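Local coordinates for protein (triosephosphate isomerase) (PDB 1B9B), which catalyses the interconversion of dihydroxyacetone phosphate and D-glyceraldehyde 3-phosphate, a step of glycolysis and gluconeogenesis, at residues Phe37-Cys42 against Gly57-Leu62; Ser25-Glu30 against Ser242-Ala247; Glu90-Gly95 against Lys120-Ile125; Lys15-Ala20 against Phe45-Glu50. All blocks are in the same frame, centred on the assembly; numbering follows the deposited sequence.

Contact 1. Residues Phe37-Cys42 against Gly57-Leu62; sequences FEIVVC and GRNIKL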
loop_
_atom_site.group_PDB
_atom_site.type_symbol
_atom_site.label_atom_id
_atom_site.label_comp_id
_atom_site.label_asym_id
_atom_site.label_seq_id
_atom_site.Cartn_x
_atom_site.Cartn_y
_atom_site.Cartn_z
ATOM N N PHE B 37 4.815 -0.964 43.713
ATOM C CA PHE B 37 4.405 -0.913 42.323
ATOM C C PHE B 37 5.538 -1.427 41.446
ATOM O O PHE B 37 6.579 -1.846 41.958
ATOM C CB PHE B 37 3.980 0.509 41.943
ATOM C CG PHE B 37 5.088 1.513 41.962
ATOM C CD1 PHE B 37 5.932 1.653 40.870
ATOM C CD2 PHE B 37 5.260 2.351 43.055
ATOM C CE1 PHE B 37 6.929 2.622 40.859
ATOM C CE2 PHE B 37 6.254 3.323 43.055
ATOM C CZ PHE B 37 7.089 3.460 41.953
ATOM N N GLU B 38 5.350 -1.400 40.132
ATOM C CA GLU B 38 6.371 -1.928 39.247
ATOM C C GLU B 38 7.065 -0.956 38.333
ATOM O O GLU B 38 6.428 -0.172 37.626
ATOM C CB GLU B 38 5.783 -3.060 38.418
ATOM C CG GLU B 38 5.121 -4.095 39.276
ATOM C CD GLU B 38 4.576 -5.235 38.477
ATOM O OE1 GLU B 38 5.385 -6.051 37.998
ATOM O OE2 GLU B 38 3.339 -5.307 38.319
ATOM N N ILE B 39 8.392 -1.013 38.365
ATOM C CA ILE B 39 9.211 -0.175 37.508
ATOM C C ILE B 39 9.700 -1.156 36.448
ATOM O O ILE B 39 10.189 -2.241 36.770
ATOM C CB ILE B 39 10.444 0.429 38.247
ATOM C CG1 ILE B 39 10.088 0.810 39.686
ATOM C CG2 ILE B 39 10.924 1.670 37.510
ATOM C CD1 ILE B 39 10.052 -0.369 40.644
ATOM N N VAL B 40 9.546 -0.787 35.184
ATOM C CA VAL B 40 9.966 -1.653 34.099
ATOM C C VAL B 40 10.912 -0.908 33.186
ATOM O O VAL B 40 10.642 0.223 32.777
ATOM C CB VAL B 40 8.747 -2.149 33.275
ATOM C CG1 VAL B 40 9.212 -2.765 31.962
ATOM C CG2 VAL B 40 7.957 -3.176 34.081
ATOM N N VAL B 41 12.033 -1.548 32.882
ATOM C CA VAL B 41 13.028 -0.967 31.995
ATOM C C VAL B 41 12.998 -1.768 30.695
ATOM O O VAL B 41 12.905 -3.001 30.723
ATOM C CB VAL B 41 14.428 -1.033 32.629
ATOM C CG1 VAL B 41 14.467 -0.174 33.885
ATOM C CG2 VAL B 41 14.770 -2.467 32.977
ATOM N N CYS B 42 13.058 -1.073 29.561
ATOM C CA CYS B 42 13.016 -1.740 28.264
ATOM C C CYS B 42 14.180 -1.380 27.348
ATOM O O CYS B 42 14.072 -0.484 26.504
ATOM C CB CYS B 42 11.701 -1.419 27.555
ATOM S SG CYS B 42 10.250 -1.937 28.471
ATOM N N GLY B 57 16.835 -11.177 40.488
ATOM C CA GLY B 57 16.612 -11.171 41.922
ATOM C C GLY B 57 16.235 -9.811 42.473
ATOM O O GLY B 57 15.690 -9.714 43.570
ATOM N N ARG B 58 16.526 -8.758 41.716
ATOM C CA ARG B 58 16.206 -7.407 42.142
ATOM C C ARG B 58 14.728 -7.127 41.927
ATOM O O ARG B 58 13.982 -7.999 41.483
ATOM C CB ARG B 58 17.056 -6.409 41.367
ATOM C CG ARG B 58 18.522 -6.743 41.445
ATOM C CD ARG B 58 18.978 -6.821 42.895
ATOM N NE ARG B 58 20.218 -7.582 43.043
ATOM C CZ ARG B 58 21.357 -7.310 42.407
ATOM N NH1 ARG B 58 21.429 -6.285 41.568
ATOM N NH2 ARG B 58 22.430 -8.070 42.607
ATOM N N ASN B 59 14.307 -5.906 42.239
ATOM C CA ASN B 59 12.906 -5.520 42.106
ATOM C C ASN B 59 12.501 -5.038 40.715
ATOM O O ASN B 59 11.426 -5.392 40.229
ATOM C CB ASN B 59 12.570 -4.447 43.143
ATOM C CG ASN B 59 13.545 -3.289 43.112
ATOM O OD1 ASN B 59 14.747 -3.470 43.327
ATOM N ND2 ASN B 59 13.035 -2.089 42.843
ATOM N N ILE B 60 13.346 -4.230 40.076
ATOM C CA ILE B 60 13.038 -3.720 38.742
ATOM C C ILE B 60 12.864 -4.861 37.735
ATOM O O ILE B 60 13.592 -5.856 37.782
ATOM C CB ILE B 60 14.128 -2.757 38.263
ATOM C CG1 ILE B 60 14.302 -1.654 39.308
ATOM C CG2 ILE B 60 13.756 -2.176 36.902
ATOM C CD1 ILE B 60 15.156 -0.480 38.855
ATOM N N LYS B 61 11.894 -4.714 36.832
ATOM C CA LYS B 61 11.601 -5.749 35.841
ATOM C C LYS B 61 12.048 -5.469 34.406
ATOM O O LYS B 61 12.109 -4.317 33.958
ATOM C CB LYS B 61 10.108 -6.072 35.872
ATOM C CG LYS B 61 9.663 -6.605 37.208
ATOM C CD LYS B 61 8.244 -7.114 37.182
ATOM C CE LYS B 61 7.892 -7.768 38.515
ATOM N NZ LYS B 61 6.504 -8.313 38.540
ATOM N N LEU B 62 12.345 -6.556 33.697
ATOM C CA LEU B 62 12.816 -6.516 32.318
ATOM C C LEU B 62 11.705 -6.453 31.274
ATOM O O LEU B 62 10.730 -7.195 31.348
ATOM C CB LEU B 62 13.662 -7.754 32.033
ATOM C CG LEU B 62 15.072 -7.558 31.484
ATOM C CD1 LEU B 62 15.508 -8.866 30.827
ATOM C CD2 LEU B 62 15.116 -6.397 30.494
#
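Strand 38-42 and the start of strand 61-64 run parallel in register, Val-40 beside Lys-61 and Val-41 beside Leu-62, joined by two nearly straight hydrogen bonds: Lys-61 N to Ile-39 O (3.0 Å, 177° at the hydrogen) and Val-41 N to Lys-61 O (3.0 Å). Both donors meet their carbonyl oxygens almost along the C=O axis. The two strands flank helix 48-55 in sequence, forming a beta-alpha-beta unit of the TIM barrel, and their residues divide between its interior and its helix-facing side. Inward, Val-40 and Lys-61 lie on the same face as Tyr-91 of the next strand. The fully extended Lys-61 chain runs back along this face until NZ reaches Glu-38 OE1, 2.6 Å away, a salt bridge in which NZ stands above the carboxylate plane. Tyr-91 OH gives Glu-38 OE1 a further, weak hydrogen bond, so this buried carboxylate oxygen has two partners. On the opposite face Ile-60 CG2, just before the strand, lies 3.7 Å from Val-41 CG1, the two side chains crossing at about a right angle, and 4.4 Å from Ile-39 CB. Ile-39 then packs on Phe-243, while Asn-59 ND2 binds Leu-31 O.

Contact 2. Residues Ser25-Glu30 against Ser242-Ala247; sequences SLLVNE and SFIELA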
loop_
_atom_site.group_PDB
_atom_site.type_symbol
_atom_site.label_atom_id
_atom_site.label_comp_id
_atom_site.label_asym_id
_atom_site.label_seq_id
_atom_site.Cartn_x
_atom_site.Cartn_y
_atom_site.Cartn_z
ATOM N N SER B 25 22.473 -0.661 37.119
ATOM C CA SER B 25 22.989 -0.875 38.470
ATOM C C SER B 25 22.601 0.317 39.344
ATOM O O SER B 25 22.105 0.148 40.461
ATOM C CB SER B 25 24.510 -1.021 38.442
ATOM O OG SER B 25 24.892 -2.115 37.631
ATOM N N LEU B 26 22.838 1.518 38.822
ATOM C CA LEU B 26 22.495 2.752 39.515
ATOM C C LEU B 26 21.100 2.596 40.121
ATOM O O LEU B 26 20.906 2.731 41.332
ATOM C CB LEU B 26 22.519 3.919 38.516
ATOM C CG LEU B 26 21.754 5.206 38.839
ATOM C CD1 LEU B 26 22.205 5.757 40.175
ATOM C CD2 LEU B 26 21.989 6.224 37.739
ATOM N N LEU B 27 20.141 2.281 39.262
ATOM C CA LEU B 27 18.767 2.100 39.676
ATOM C C LEU B 27 18.574 0.951 40.650
ATOM O O LEU B 27 17.935 1.121 41.680
ATOM C CB LEU B 27 17.888 1.888 38.445
ATOM C CG LEU B 27 17.566 3.161 37.666
ATOM C CD1 LEU B 27 18.810 4.020 37.549
ATOM C CD2 LEU B 27 17.016 2.804 36.306
ATOM N N VAL B 28 19.122 -0.218 40.339
ATOM C CA VAL B 28 18.939 -1.365 41.224
ATOM C C VAL B 28 19.096 -0.991 42.693
ATOM O O VAL B 28 18.473 -1.598 43.564
ATOM C CB VAL B 28 19.922 -2.512 40.898
ATOM C CG1 VAL B 28 19.699 -3.669 41.853
ATOM C CG2 VAL B 28 19.727 -2.977 39.464
ATOM N N ASN B 29 19.916 0.021 42.961
ATOM C CA ASN B 29 20.159 0.475 44.329
ATOM C C ASN B 29 19.310 1.682 44.749
ATOM O O ASN B 29 18.825 1.729 45.883
ATOM C CB ASN B 29 21.649 0.781 44.508
ATOM C CG ASN B 29 22.502 -0.478 44.515
ATOM O OD1 ASN B 29 22.493 -1.245 45.479
ATOM N ND2 ASN B 29 23.235 -0.702 43.431
ATOM N N GLU B 30 19.133 2.649 43.847
ATOM C CA GLU B 30 18.315 3.834 44.137
ATOM C C GLU B 30 16.899 3.404 44.530
ATOM O O GLU B 30 16.430 3.701 45.626
ATOM C CB GLU B 30 18.234 4.752 42.912
ATOM C CG GLU B 30 19.561 5.338 42.468
ATOM C CD GLU B 30 20.105 6.341 43.454
ATOM O OE1 GLU B 30 20.263 5.970 44.633
ATOM O OE2 GLU B 30 20.375 7.496 43.056
ATOM N N SER B 242 16.140 11.271 35.713
ATOM C CA SER B 242 14.829 11.873 35.920
ATOM C C SER B 242 13.818 10.737 36.046
ATOM O O SER B 242 12.751 10.894 36.637
ATOM C CB SER B 242 14.474 12.784 34.746
ATOM O OG SER B 242 14.532 12.064 33.535
ATOM N N PHE B 243 14.179 9.589 35.485
ATOM C CA PHE B 243 13.342 8.405 35.556
ATOM C C PHE B 243 13.213 8.040 37.031
ATOM O O PHE B 243 12.129 7.704 37.509
ATOM C CB PHE B 243 13.998 7.249 34.802
ATOM C CG PHE B 243 13.194 5.978 34.822
ATOM C CD1 PHE B 243 12.075 5.831 34.003
ATOM C CD2 PHE B 243 13.544 4.932 35.674
ATOM C CE1 PHE B 243 11.318 4.660 34.034
ATOM C CE2 PHE B 243 12.790 3.756 35.712
ATOM C CZ PHE B 243 11.677 3.620 34.892
ATOM N N ILE B 244 14.331 8.119 37.750
ATOM C CA ILE B 244 14.362 7.799 39.179
ATOM C C ILE B 244 13.538 8.821 39.966
ATOM O O ILE B 244 13.100 8.556 41.088
ATOM C CB ILE B 244 15.808 7.810 39.724
ATOM C CG1 ILE B 244 16.759 7.175 38.703
ATOM C CG2 ILE B 244 15.867 7.042 41.041
ATOM C CD1 ILE B 244 18.232 7.284 39.068
ATOM N N GLU B 245 13.339 9.990 39.365
ATOM C CA GLU B 245 12.561 11.056 39.978
ATOM C C GLU B 245 11.093 10.648 39.870
ATOM O O GLU B 245 10.380 10.550 40.872
ATOM C CB GLU B 245 12.802 12.359 39.217
ATOM C CG GLU B 245 12.669 13.622 40.050
ATOM C CD GLU B 245 12.951 14.881 39.241
ATOM O OE1 GLU B 245 13.995 14.928 38.551
ATOM O OE2 GLU B 245 12.132 15.827 39.303
ATOM N N LEU B 246 10.656 10.409 38.635
ATOM C CA LEU B 246 9.289 9.990 38.353
ATOM C C LEU B 246 8.919 8.851 39.281
ATOM O O LEU B 246 7.841 8.842 39.865
ATOM C CB LEU B 246 9.177 9.497 36.917
ATOM C CG LEU B 246 9.510 10.505 35.829
ATOM C CD1 LEU B 246 9.544 9.811 34.479
ATOM C CD2 LEU B 246 8.477 11.606 35.848
ATOM N N ALA B 247 9.822 7.887 39.403
ATOM C CA ALA B 247 9.590 6.733 40.261
ATOM C C ALA B 247 9.319 7.185 41.691
ATOM O O ALA B 247 8.573 6.537 42.429
ATOM C CB ALA B 247 10.799 5.797 40.221
#
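Helices 17-30 and 242-251 are the first and last long helices of the TIM barrel's outer layer, and here they pack side by side. Their short segments run 24° from parallel (crossing angle -24°) with axes 11.1 Å apart, a spacing wide enough for the contact to be made by side chains, with no hydrogen bond between the segments. Ile-244 reaches across at the centre of the contact. Its CG1 lies anti to the carbonyl carbon and its chain continues extended (chi2 173°), so CD1 projects to the tip of Leu-27, 3.6 Å from Leu-27 CD1. The same methyl also touches the Leu-26 branch, 4.1 Å from CG of Leu-26. The other branch, CG2 of Ile-244, lies 3.8 Å from Glu-30 CB, and these two side chains cross at about a right angle. Deeper in, Leu-27 CD2 approaches the Phe-243 ring obliquely, 4.1 Å from Phe-243 CD2. An alanine in place of Ile-244 would remove the CG1-CD1 arm and CG2, and would probably loosen the packing against Leu-26, Leu-27 and the aliphatic part of Glu-30. Beneath the helices, Leu-27 also rests on Ile-60 and Phe-243 on Leu-7 of strand 6-10. Such apolar side-by-side packing, with helices laid over neighbouring parallel strands, is typical of the TIM barrel, here where its first and last helices close the ring.

Contact 3. Residues Glu90-Gly95 against Lys120-Ile125; sequences EYVIVG and KGMTPI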
loop_
_atom_site.group_PDB
_atom_site.type_symbol
_atom_site.label_atom_id
_atom_site.label_comp_id
_atom_site.label_asym_id
_atom_site.label_seq_id
_atom_site.Cartn_x
_atom_site.Cartn_y
_atom_site.Cartn_z
ATOM N N GLU B 90 9.695 -9.803 31.203
ATOM C CA GLU B 90 8.337 -9.942 31.729
ATOM C C GLU B 90 7.318 -9.097 30.970
ATOM O O GLU B 90 6.142 -9.445 30.885
ATOM C CB GLU B 90 8.307 -9.582 33.216
ATOM C CG GLU B 90 8.819 -10.692 34.117
ATOM C CD GLU B 90 8.810 -10.311 35.585
ATOM O OE1 GLU B 90 9.697 -9.539 36.005
ATOM O OE2 GLU B 90 7.912 -10.777 36.317
ATOM N N TYR B 91 7.779 -7.986 30.414
ATOM C CA TYR B 91 6.909 -7.097 29.668
ATOM C C TYR B 91 7.402 -6.900 28.255
ATOM O O TYR B 91 8.606 -6.899 28.002
ATOM C CB TYR B 91 6.810 -5.738 30.358
ATOM C CG TYR B 91 6.063 -5.786 31.665
ATOM C CD1 TYR B 91 6.667 -6.284 32.823
ATOM C CD2 TYR B 91 4.734 -5.373 31.738
ATOM C CE1 TYR B 91 5.960 -6.370 34.022
ATOM C CE2 TYR B 91 4.022 -5.455 32.929
ATOM C CZ TYR B 91 4.635 -5.954 34.065
ATOM O OH TYR B 91 3.916 -6.044 35.235
ATOM N N VAL B 92 6.458 -6.732 27.338
ATOM C CA VAL B 92 6.773 -6.511 25.944
ATOM C C VAL B 92 5.873 -5.416 25.397
ATOM O O VAL B 92 4.645 -5.543 25.418
ATOM C CB VAL B 92 6.535 -7.770 25.095
ATOM C CG1 VAL B 92 6.754 -7.442 23.649
ATOM C CG2 VAL B 92 7.451 -8.885 25.528
ATOM N N ILE B 93 6.475 -4.332 24.924
ATOM C CA ILE B 93 5.692 -3.254 24.346
ATOM C C ILE B 93 5.220 -3.807 23.014
ATOM O O ILE B 93 5.998 -4.418 22.291
ATOM C CB ILE B 93 6.554 -2.004 24.089
ATOM C CG1 ILE B 93 7.076 -1.459 25.420
ATOM C CG2 ILE B 93 5.740 -0.949 23.358
ATOM C CD1 ILE B 93 7.985 -0.264 25.285
ATOM N N VAL B 94 3.947 -3.612 22.699
ATOM C CA VAL B 94 3.396 -4.100 21.444
ATOM C C VAL B 94 2.516 -3.031 20.804
ATOM O O VAL B 94 1.711 -2.396 21.477
ATOM C CB VAL B 94 2.551 -5.385 21.671
ATOM C CG1 VAL B 94 1.953 -5.859 20.367
ATOM C CG2 VAL B 94 3.415 -6.479 22.250
ATOM N N GLY B 95 2.677 -2.825 19.503
ATOM C CA GLY B 95 1.863 -1.836 18.819
ATOM C C GLY B 95 2.242 -0.375 19.017
ATOM O O GLY B 95 1.384 0.501 18.938
ATOM N N LYS B 120 3.320 -17.180 26.416
ATOM C CA LYS B 120 4.537 -17.462 27.170
ATOM C C LYS B 120 4.517 -16.919 28.591
ATOM O O LYS B 120 5.541 -16.908 29.269
ATOM C CB LYS B 120 5.749 -16.888 26.434
ATOM C CG LYS B 120 5.998 -17.517 25.084
ATOM C CD LYS B 120 6.309 -18.996 25.214
ATOM C CE LYS B 120 6.404 -19.657 23.846
ATOM N NZ LYS B 120 5.145 -19.501 23.058
ATOM N N GLY B 121 3.356 -16.462 29.045
ATOM C CA GLY B 121 3.252 -15.924 30.389
ATOM C C GLY B 121 3.884 -14.554 30.565
ATOM O O GLY B 121 4.372 -14.234 31.644
ATOM N N MET B 122 3.886 -13.733 29.520
ATOM C CA MET B 122 4.473 -12.404 29.622
ATOM C C MET B 122 3.381 -11.347 29.513
ATOM O O MET B 122 2.244 -11.667 29.166
ATOM C CB MET B 122 5.516 -12.213 28.530
ATOM C CG MET B 122 6.465 -13.391 28.401
ATOM S SD MET B 122 8.041 -12.923 27.692
ATOM C CE MET B 122 7.519 -12.289 26.116
ATOM N N THR B 123 3.710 -10.090 29.802
ATOM C CA THR B 123 2.699 -9.041 29.745
ATOM C C THR B 123 2.764 -8.111 28.545
ATOM O O THR B 123 3.749 -7.402 28.337
ATOM C CB THR B 123 2.722 -8.182 31.020
ATOM O OG1 THR B 123 2.509 -9.021 32.163
ATOM C CG2 THR B 123 1.630 -7.130 30.970
ATOM N N PRO B 124 1.698 -8.094 27.736
ATOM C CA PRO B 124 1.687 -7.224 26.565
ATOM C C PRO B 124 1.372 -5.829 27.037
ATOM O O PRO B 124 0.677 -5.661 28.027
ATOM C CB PRO B 124 0.536 -7.771 25.718
ATOM C CG PRO B 124 0.239 -9.124 26.294
ATOM C CD PRO B 124 0.504 -8.950 27.756
ATOM N N ILE B 125 1.904 -4.830 26.349
ATOM C CA ILE B 125 1.601 -3.450 26.671
ATOM C C ILE B 125 1.199 -2.895 25.317
ATOM O O ILE B 125 2.030 -2.479 24.516
ATOM C CB ILE B 125 2.824 -2.692 27.282
ATOM C CG1 ILE B 125 3.103 -3.246 28.686
ATOM C CG2 ILE B 125 2.536 -1.187 27.398
ATOM C CD1 ILE B 125 4.125 -2.459 29.504
#
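Neighbouring parallel strands 91-94 and 123-128 of the TIM barrel are zipped together here by a ladder of four backbone hydrogen bonds. Thr-123 N donates to Glu-90 O (2.7 Å), Val-92 N to Thr-123 O, Ile-125 N to Val-92 O, and Val-94 N to Ile-125 O. The third is the most bent, 135° at the hydrogen. Pro-124 costs this edge no donor, since the N-H groups come from Thr-123 and Ile-125. Helices 97-102 and 107-119 make the connection between the strands, a beta-alpha-beta crossover; the second ends in a Schellman motif with Gly-121, at positive phi, as the C-prime residue. Inside the barrel the Thr-123 side chain runs alongside Tyr-91 in the same direction: Thr-123 CG2 is 3.5 Å from Tyr-91 CE2, while OG1 of Thr-123 sits above one ring face, away from the ring centre. Ile-125 CD1 approaches the ring obliquely, 3.7 Å from Tyr-91 CD2, and Ile-125 also packs on Ala-166 of strand 164-167. On the outer face, Met-122 bends at its last torsion (chi3 -60°) to bring CE within 3.5 Å of Val-92 CG2, and Val-92 in turn touches Leu-84 of helix 81-87.

Contact 4. Residues Lys15-Ala20 against Phe45-Glu50; sequences KTISEA and FTALSE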
loop_
_atom_site.group_PDB
_atom_site.type_symbol
_atom_site.label_atom_id
_atom_site.label_comp_id
_atom_site.label_asym_id
_atom_site.label_seq_id
_atom_site.Cartn_x
_atom_site.Cartn_y
_atom_site.Cartn_z
ATOM N N LYS B 15 20.664 2.949 23.985
ATOM C CA LYS B 15 21.881 2.612 24.716
ATOM C C LYS B 15 22.691 1.393 24.294
ATOM O O LYS B 15 22.174 0.456 23.689
ATOM C CB LYS B 15 21.562 2.548 26.215
ATOM C CG LYS B 15 20.948 3.851 26.728
ATOM C CD LYS B 15 20.967 3.972 28.245
ATOM C CE LYS B 15 20.338 5.291 28.680
ATOM N NZ LYS B 15 20.852 6.454 27.883
ATOM N N THR B 16 23.982 1.435 24.617
ATOM C CA THR B 16 24.919 0.354 24.321
ATOM C C THR B 16 25.078 -0.469 25.587
ATOM O O THR B 16 24.843 0.036 26.682
ATOM C CB THR B 16 26.291 0.899 23.944
ATOM O OG1 THR B 16 26.767 1.735 25.007
ATOM C CG2 THR B 16 26.212 1.709 22.662
ATOM N N ILE B 17 25.489 -1.723 25.444
ATOM C CA ILE B 17 25.646 -2.597 26.601
ATOM C C ILE B 17 26.357 -1.935 27.780
ATOM O O ILE B 17 26.061 -2.231 28.935
ATOM C CB ILE B 17 26.397 -3.883 26.233
ATOM C CG1 ILE B 17 25.638 -4.628 25.134
ATOM C CG2 ILE B 17 26.547 -4.767 27.467
ATOM C CD1 ILE B 17 26.145 -6.040 24.877
ATOM N N SER B 18 27.291 -1.037 27.492
ATOM C CA SER B 18 28.017 -0.349 28.552
ATOM C C SER B 18 27.101 0.650 29.257
ATOM O O SER B 18 26.773 0.476 30.432
ATOM C CB SER B 18 29.235 0.374 27.973
ATOM O OG SER B 18 28.843 1.309 26.982
ATOM N N GLU B 19 26.686 1.691 28.536
ATOM C CA GLU B 19 25.799 2.706 29.096
ATOM C C GLU B 19 24.645 2.033 29.831
ATOM O O GLU B 19 24.197 2.495 30.878
ATOM C CB GLU B 19 25.250 3.586 27.979
ATOM C CG GLU B 19 26.325 4.228 27.139
ATOM C CD GLU B 19 25.767 4.952 25.932
ATOM O OE1 GLU B 19 25.182 4.285 25.057
ATOM O OE2 GLU B 19 25.911 6.191 25.858
ATOM N N ALA B 20 24.177 0.926 29.271
ATOM C CA ALA B 20 23.082 0.176 29.851
ATOM C C ALA B 20 23.444 -0.416 31.212
ATOM O O ALA B 20 22.775 -0.137 32.206
ATOM C CB ALA B 20 22.652 -0.925 28.899
ATOM N N PHE B 45 17.226 -5.021 22.183
ATOM C CA PHE B 45 17.567 -6.447 22.184
ATOM C C PHE B 45 19.044 -6.707 22.476
ATOM O O PHE B 45 19.385 -7.500 23.356
ATOM C CB PHE B 45 17.235 -7.082 20.833
ATOM C CG PHE B 45 15.786 -7.067 20.492
ATOM C CD1 PHE B 45 14.858 -7.695 21.320
ATOM C CD2 PHE B 45 15.348 -6.454 19.328
ATOM C CE1 PHE B 45 13.508 -7.717 20.990
ATOM C CE2 PHE B 45 14.004 -6.468 18.987
ATOM C CZ PHE B 45 13.081 -7.103 19.819
ATOM N N THR B 46 19.912 -6.046 21.713
ATOM C CA THR B 46 21.351 -6.201 21.859
ATOM C C THR B 46 21.787 -6.227 23.315
ATOM O O THR B 46 22.620 -7.048 23.700
ATOM C CB THR B 46 22.107 -5.062 21.147
ATOM O OG1 THR B 46 21.736 -3.801 21.722
ATOM C CG2 THR B 46 21.791 -5.063 19.659
ATOM N N ALA B 47 21.201 -5.347 24.123
ATOM C CA ALA B 47 21.558 -5.237 25.535
ATOM C C ALA B 47 20.575 -5.788 26.568
ATOM O O ALA B 47 20.424 -5.202 27.633
ATOM C CB ALA B 47 21.850 -3.787 25.856
ATOM N N LEU B 48 19.918 -6.904 26.286
ATOM C CA LEU B 48 18.977 -7.446 27.260
ATOM C C LEU B 48 19.634 -8.424 28.206
ATOM O O LEU B 48 19.407 -8.377 29.405
ATOM C CB LEU B 48 17.806 -8.149 26.572
ATOM C CG LEU B 48 16.800 -7.293 25.806
ATOM C CD1 LEU B 48 15.745 -8.202 25.201
ATOM C CD2 LEU B 48 16.160 -6.280 26.728
ATOM N N SER B 49 20.435 -9.322 27.654
ATOM C CA SER B 49 21.127 -10.335 28.446
ATOM C C SER B 49 21.984 -9.731 29.546
ATOM O O SER B 49 22.033 -10.246 30.662
ATOM C CB SER B 49 22.014 -11.197 27.543
ATOM O OG SER B 49 22.872 -12.023 28.313
ATOM N N GLU B 50 22.666 -8.642 29.220
ATOM C CA GLU B 50 23.529 -7.981 30.181
ATOM C C GLU B 50 22.685 -7.409 31.316
ATOM O O GLU B 50 22.863 -7.781 32.482
ATOM C CB GLU B 50 24.324 -6.880 29.478
ATOM C CG GLU B 50 25.809 -6.881 29.814
ATOM C CD GLU B 50 26.466 -8.237 29.602
ATOM O OE1 GLU B 50 26.396 -8.766 28.472
ATOM O OE2 GLU B 50 27.053 -8.772 30.568
#
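Residues 45-50 follow strand 38-42 and lead into helix 48-55, and they meet the first turn of helix 17-30. Phe-45, in a short 3-10 turn, packs on Gly-77 of the second subunit. Thr-46 follows, its carbonyl O 3.9 Å from Ile-17 CD1, while its side chain packs on Ile-79 of that subunit. Ala-47 makes the closest backbone approach, its CA 5.0 Å from CA of Ile-17; its CB points into the contact and lies 3.9 Å from Ile-17 CG1 and 4.3 Å from Ala-20 CB. Within the first turn of helix 48-55, Glu-50 bends at chi2 (53°), laying its CG against Ile-17 CG2 at about a right angle, while its OE2 forms a salt bridge with Lys-21. An alanine at Ile-17 would strip away the CG1-CD1 arm and CG2, and would probably leave Ala-47 and the Glu-50 methylenes poorly packed. Across from this patch, the start of helix 17-30 is capped: Thr-16 holds the N-cap position and its N donates to the anti lone pair of Glu-19 OE1 (3.1 Å), one of the two bonds of a capping box. Ile-17 N is hydrogen-bonded by Glu-86 of the second subunit, a negative charge likely to suit the helix's N-terminal end. Loops at the C-terminal ends of barrel strands, meeting a second subunit in this way, are characteristic of the triosephosphate isomerase dimer interface.

Overall arrangement
Contacts 1 and 3 belong to the barrel wall, contacts 2 and 4 to the helices and loops around it. Contact 3 is the most central, about 8 Å from the chain centre to its own; contacts 2 and 4 lie about 18 and 19 Å out, mostly buried but with Glu-30 exposed in contact 2. The two wall contacts are hydrogen-bonded parallel ladders on one sheet, where strands 61-64 and 91-94 are neighbours. Contacts 2 and 4 have no hydrogen bond between their segments and rest on apolar side chains; both use helix 17-30, its end in one and its start in the other. Contact 1 links the layers, touching both. Of the four, contact 4 alone touches a second subunit.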